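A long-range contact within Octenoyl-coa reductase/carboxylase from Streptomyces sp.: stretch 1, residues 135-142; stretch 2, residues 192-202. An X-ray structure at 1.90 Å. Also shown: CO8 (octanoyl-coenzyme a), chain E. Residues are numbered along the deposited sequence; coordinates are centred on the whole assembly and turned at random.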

# COMPACT_ATOMS: atom_id res chain seq x y z
N ASP A 135 33.37 2.44 -17.88
CA ASP A 135 32.28 3.03 -17.11
C ASP A 135 32.55 2.87 -15.64
O ASP A 135 32.89 1.76 -15.18
CB ASP A 135 30.96 2.36 -17.43
CG ASP A 135 30.38 2.80 -18.75
OD1 ASP A 135 30.90 3.76 -19.36
OD2 ASP A 135 29.40 2.18 -19.17
N HIS A 136 32.37 3.97 -14.92
CA HIS A 136 32.53 3.99 -13.49
C HIS A 136 31.24 3.53 -12.86
O HIS A 136 30.17 4.09 -13.11
CB HIS A 136 32.89 5.39 -13.01
CG HIS A 136 34.30 5.78 -13.31
ND1 HIS A 136 34.93 6.83 -12.69
CD2 HIS A 136 35.23 5.22 -14.13
CE1 HIS A 136 36.17 6.93 -13.14
NE2 HIS A 136 36.38 5.96 -14.00
N VAL A 137 31.35 2.48 -12.06
CA VAL A 137 30.18 1.85 -11.48
C VAL A 137 30.34 1.62 -10.00
O VAL A 137 31.44 1.57 -9.46
CB VAL A 137 29.88 0.48 -12.14
CG1 VAL A 137 29.55 0.67 -13.63
CG2 VAL A 137 31.05 -0.47 -11.96
N ILE A 138 29.21 1.48 -9.34
CA ILE A 138 29.19 0.82 -8.07
C ILE A 138 28.47 -0.46 -8.35
O ILE A 138 27.71 -0.57 -9.32
CB ILE A 138 28.52 1.65 -7.00
CG1 ILE A 138 27.17 2.15 -7.49
CG2 ILE A 138 29.46 2.78 -6.58
CD1 ILE A 138 26.25 2.67 -6.40
N VAL A 139 28.75 -1.46 -7.53
CA VAL A 139 28.05 -2.70 -7.61
C VAL A 139 27.34 -2.81 -6.29
O VAL A 139 27.95 -2.59 -5.23
CB VAL A 139 29.01 -3.88 -7.79
CG1 VAL A 139 28.25 -5.20 -7.64
CG2 VAL A 139 29.74 -3.78 -9.12
N HIS A 140 26.05 -3.13 -6.36
CA HIS A 140 25.29 -3.49 -5.17
C HIS A 140 25.08 -5.01 -5.17
O HIS A 140 25.27 -5.66 -6.18
CB HIS A 140 23.98 -2.71 -5.08
CG HIS A 140 22.99 -3.05 -6.14
ND1 HIS A 140 22.21 -4.19 -6.09
CD2 HIS A 140 22.62 -2.40 -7.27
CE1 HIS A 140 21.42 -4.23 -7.15
NE2 HIS A 140 21.66 -3.16 -7.88
N PRO A 141 24.71 -5.57 -4.01
CA PRO A 141 24.82 -7.01 -3.81
C PRO A 141 23.68 -7.89 -4.34
O PRO A 141 23.80 -9.10 -4.29
CB PRO A 141 24.88 -7.15 -2.28
CG PRO A 141 24.11 -5.96 -1.79
CD PRO A 141 24.55 -4.86 -2.73
N ALA A 142 22.60 -7.28 -4.82
CA ALA A 142 21.43 -8.05 -5.26
C ALA A 142 21.70 -8.78 -6.56
O ALA A 142 21.54 -8.24 -7.65
CB ALA A 142 20.18 -7.16 -5.35
N THR A 192 35.09 9.49 -4.16
CA THR A 192 36.27 8.70 -4.41
C THR A 192 35.81 7.25 -4.51
O THR A 192 34.68 6.91 -4.15
CB THR A 192 37.27 8.82 -3.25
OG1 THR A 192 36.71 8.23 -2.08
CG2 THR A 192 37.63 10.27 -2.98
N TRP A 193 36.70 6.38 -4.98
CA TRP A 193 36.37 4.97 -5.12
C TRP A 193 35.91 4.37 -3.81
O TRP A 193 34.84 3.74 -3.74
CB TRP A 193 37.56 4.19 -5.64
CG TRP A 193 37.97 4.59 -6.97
CD1 TRP A 193 39.12 5.23 -7.32
CD2 TRP A 193 37.22 4.42 -8.19
NE1 TRP A 193 39.16 5.44 -8.66
CE2 TRP A 193 38.00 4.96 -9.23
CE3 TRP A 193 35.98 3.85 -8.50
CZ2 TRP A 193 37.59 4.94 -10.56
CZ3 TRP A 193 35.56 3.83 -9.83
CH2 TRP A 193 36.36 4.39 -10.84
N GLU A 194 36.71 4.59 -2.77
CA GLU A 194 36.43 4.02 -1.47
C GLU A 194 35.13 4.60 -0.89
O GLU A 194 34.34 3.89 -0.26
CB GLU A 194 37.62 4.20 -0.52
CG GLU A 194 38.05 5.65 -0.31
CD GLU A 194 39.03 6.16 -1.37
OE1 GLU A 194 39.08 5.62 -2.50
OE2 GLU A 194 39.75 7.12 -1.03
N GLU A 195 34.87 5.88 -1.13
CA GLU A 195 33.62 6.50 -0.67
C GLU A 195 32.40 5.88 -1.36
O GLU A 195 31.39 5.59 -0.71
CB GLU A 195 33.64 7.98 -0.99
CG GLU A 195 34.46 8.83 -0.04
CD GLU A 195 34.78 10.18 -0.65
OE1 GLU A 195 34.25 10.49 -1.72
OE2 GLU A 195 35.56 10.93 -0.03
N ALA A 196 32.52 5.71 -2.67
CA ALA A 196 31.47 5.10 -3.49
C ALA A 196 31.22 3.64 -3.07
O ALA A 196 30.07 3.20 -2.97
CB ALA A 196 31.85 5.18 -4.95
N ALA A 197 32.30 2.92 -2.78
CA ALA A 197 32.27 1.49 -2.44
C ALA A 197 31.58 1.16 -1.12
O ALA A 197 31.03 0.07 -0.98
CB ALA A 197 33.69 0.95 -2.39
N VAL A 198 31.60 2.09 -0.16
CA VAL A 198 31.12 1.78 1.19
C VAL A 198 29.60 1.68 1.31
O VAL A 198 29.09 1.09 2.24
CB VAL A 198 31.69 2.75 2.27
CG1 VAL A 198 33.18 2.55 2.45
CG2 VAL A 198 31.34 4.21 1.96
N SER A 199 28.90 2.20 0.33
CA SER A 199 27.48 2.45 0.48
C SER A 199 26.49 1.43 -0.04
O SER A 199 25.47 1.21 0.60
CB SER A 199 27.14 3.81 -0.10
OG SER A 199 27.79 4.81 0.65
N PRO A 200 26.75 0.81 -1.21
CA PRO A 200 25.61 0.14 -1.85
C PRO A 200 24.90 -0.86 -0.95
O PRO A 200 23.67 -0.80 -0.84
CB PRO A 200 26.25 -0.56 -3.06
CG PRO A 200 27.37 0.40 -3.44
CD PRO A 200 27.93 0.84 -2.09
N LEU A 201 25.64 -1.74 -0.30
CA LEU A 201 24.99 -2.79 0.48
C LEU A 201 24.24 -2.21 1.67
O LEU A 201 23.04 -2.39 1.79
CB LEU A 201 26.00 -3.84 0.92
CG LEU A 201 25.38 -5.03 1.64
CD1 LEU A 201 26.22 -6.27 1.40
CD2 LEU A 201 25.32 -4.73 3.08
N CYS A 202 24.95 -1.50 2.55
CA CYS A 202 24.33 -0.98 3.76
C CYS A 202 23.31 0.11 3.48
O CYS A 202 22.23 0.14 4.08
CB CYS A 202 25.40 -0.46 4.72
SG CYS A 202 26.23 -1.80 5.53
N1A CO8 E . 28.71 -26.85 7.27
C2A CO8 E . 28.22 -27.20 6.08
N3A CO8 E . 26.92 -27.11 5.83
C4A CO8 E . 26.07 -26.66 6.78
C5A CO8 E . 26.55 -26.28 8.03
C6A CO8 E . 27.91 -26.39 8.27
N6A CO8 E . 28.42 -26.04 9.46
N7A CO8 E . 25.51 -25.88 8.76
C8A CO8 E . 24.42 -25.99 8.00
N9A CO8 E . 24.76 -26.47 6.80
C1B CO8 E . 23.89 -26.77 5.63
C2B CO8 E . 23.11 -28.07 5.84
O2B CO8 E . 23.03 -28.80 4.59
C3B CO8 E . 21.74 -27.53 6.24
O3B CO8 E . 20.71 -28.46 5.93
P3B CO8 E . 20.14 -29.32 7.17
O7A CO8 E . 20.23 -30.88 6.72
O8A CO8 E . 21.20 -29.26 8.43
O9A CO8 E . 18.79 -28.87 7.58
C4B CO8 E . 21.60 -26.26 5.41
O4B CO8 E . 22.92 -25.69 5.42
C5B CO8 E . 20.74 -25.20 6.11
O5B CO8 E . 20.76 -23.98 5.34
P1A CO8 E . 19.92 -23.90 3.93
O1A CO8 E . 20.17 -22.37 3.34
O2A CO8 E . 20.34 -24.90 2.90
O3A CO8 E . 18.35 -24.19 4.33
P2A CO8 E . 17.18 -23.12 4.76
O4A CO8 E . 16.30 -23.84 5.89
O5A CO8 E . 16.33 -22.64 3.62
O6A CO8 E . 17.93 -21.89 5.53
CBP CO8 E . 18.45 -19.55 6.06
CCP CO8 E . 17.51 -20.53 5.33
CDP CO8 E . 18.17 -19.73 7.56
CEP CO8 E . 18.05 -18.13 5.66
CAP CO8 E . 19.94 -19.86 5.69
OAP CO8 E . 20.17 -19.95 4.25
C9P CO8 E . 20.98 -18.91 6.35
O9P CO8 E . 21.23 -19.04 7.55
N8P CO8 E . 21.57 -18.00 5.54
C7P CO8 E . 22.65 -17.09 6.03
C6P CO8 E . 22.20 -15.63 6.33
C5P CO8 E . 22.89 -15.16 7.63
O5P CO8 E . 22.66 -15.74 8.69
N4P CO8 E . 23.84 -14.23 7.60
C3P CO8 E . 24.21 -13.28 6.56
C2P CO8 E . 23.77 -11.95 7.20
S1P CO8 E . 22.54 -11.07 6.16
C1' CO8 E . 23.60 -9.88 5.49
O1' CO8 E . 24.62 -9.48 6.07
C2' CO8 E . 23.22 -9.45 4.24
C3' CO8 E . 23.91 -8.49 3.53
C4' CO8 E . 23.42 -8.09 2.28
C5' CO8 E . 22.40 -9.01 1.63
C6' CO8 E . 22.17 -8.42 0.22
C7' CO8 E . 20.99 -9.09 -0.41
C8' CO8 E . 20.88 -8.59 -1.85

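No hydrogen bond joins these two stretches; the contact rests on packing, and its one aromatic pair is a histidine with a tryptophan. The edge of Trp-193 points at the face of His-136; the centroids of the His-136 ring and the six-membered ring of Trp-193 are 4.5 Å apart, with the planes at 55°. The closest atoms are His-136 ND1 and Trp-193 CH2, at 3.4 Å. An aromatic edge carries slight positive charge, which suits the electron-rich face of another ring. The CA-to-CB bond of Trp-193 points sideways to stretch 1, but the end of its side chain comes nearer, bringing the indole to His-136.

Stretch 1 contains a strand, 136-139. Its side chains alternate: His-136 and Ile-138 point toward stretch 2, while Val-137 and Val-139 point away. Stretch 2 begins with a helix at Trp-193. Thr-192 caps it, its OG1 accepting from Glu-195 N at 3.1 Å.

Ile-138 bridges two parts of stretch 2. Its CG2 lies 3.8 Å from Ala-196 CB, and its CD1 lies 3.9 Å from Pro-200 CG. The helix backbone is close as well: Ile-138 CG2 is 3.7 Å from Ala-196 O.

The CA atoms of Ile-138 and Ala-197 are 6.5 Å apart, and those of His-140 and Pro-200 only 4.9 Å. Pro-200 has the largest area covered by the other stretch. Its CB sits 3.4 Å from Val-139 O and 3.7 Å from His-140 CB. The imidazole of His-140 leads away from this contact, and its ND1 accepts a weak hydrogen bond from Ala-142 N at 3.4 Å.

Pro-141 CG packs on Leu-201 CG at 3.8 Å. Both residues also touch octanoyl-coenzyme A: Leu-201 CD1 is 3.5 Å from C4', and Pro-141 CG is 3.7 Å from C6'. This apolar pair therefore also lines the octanoyl chain.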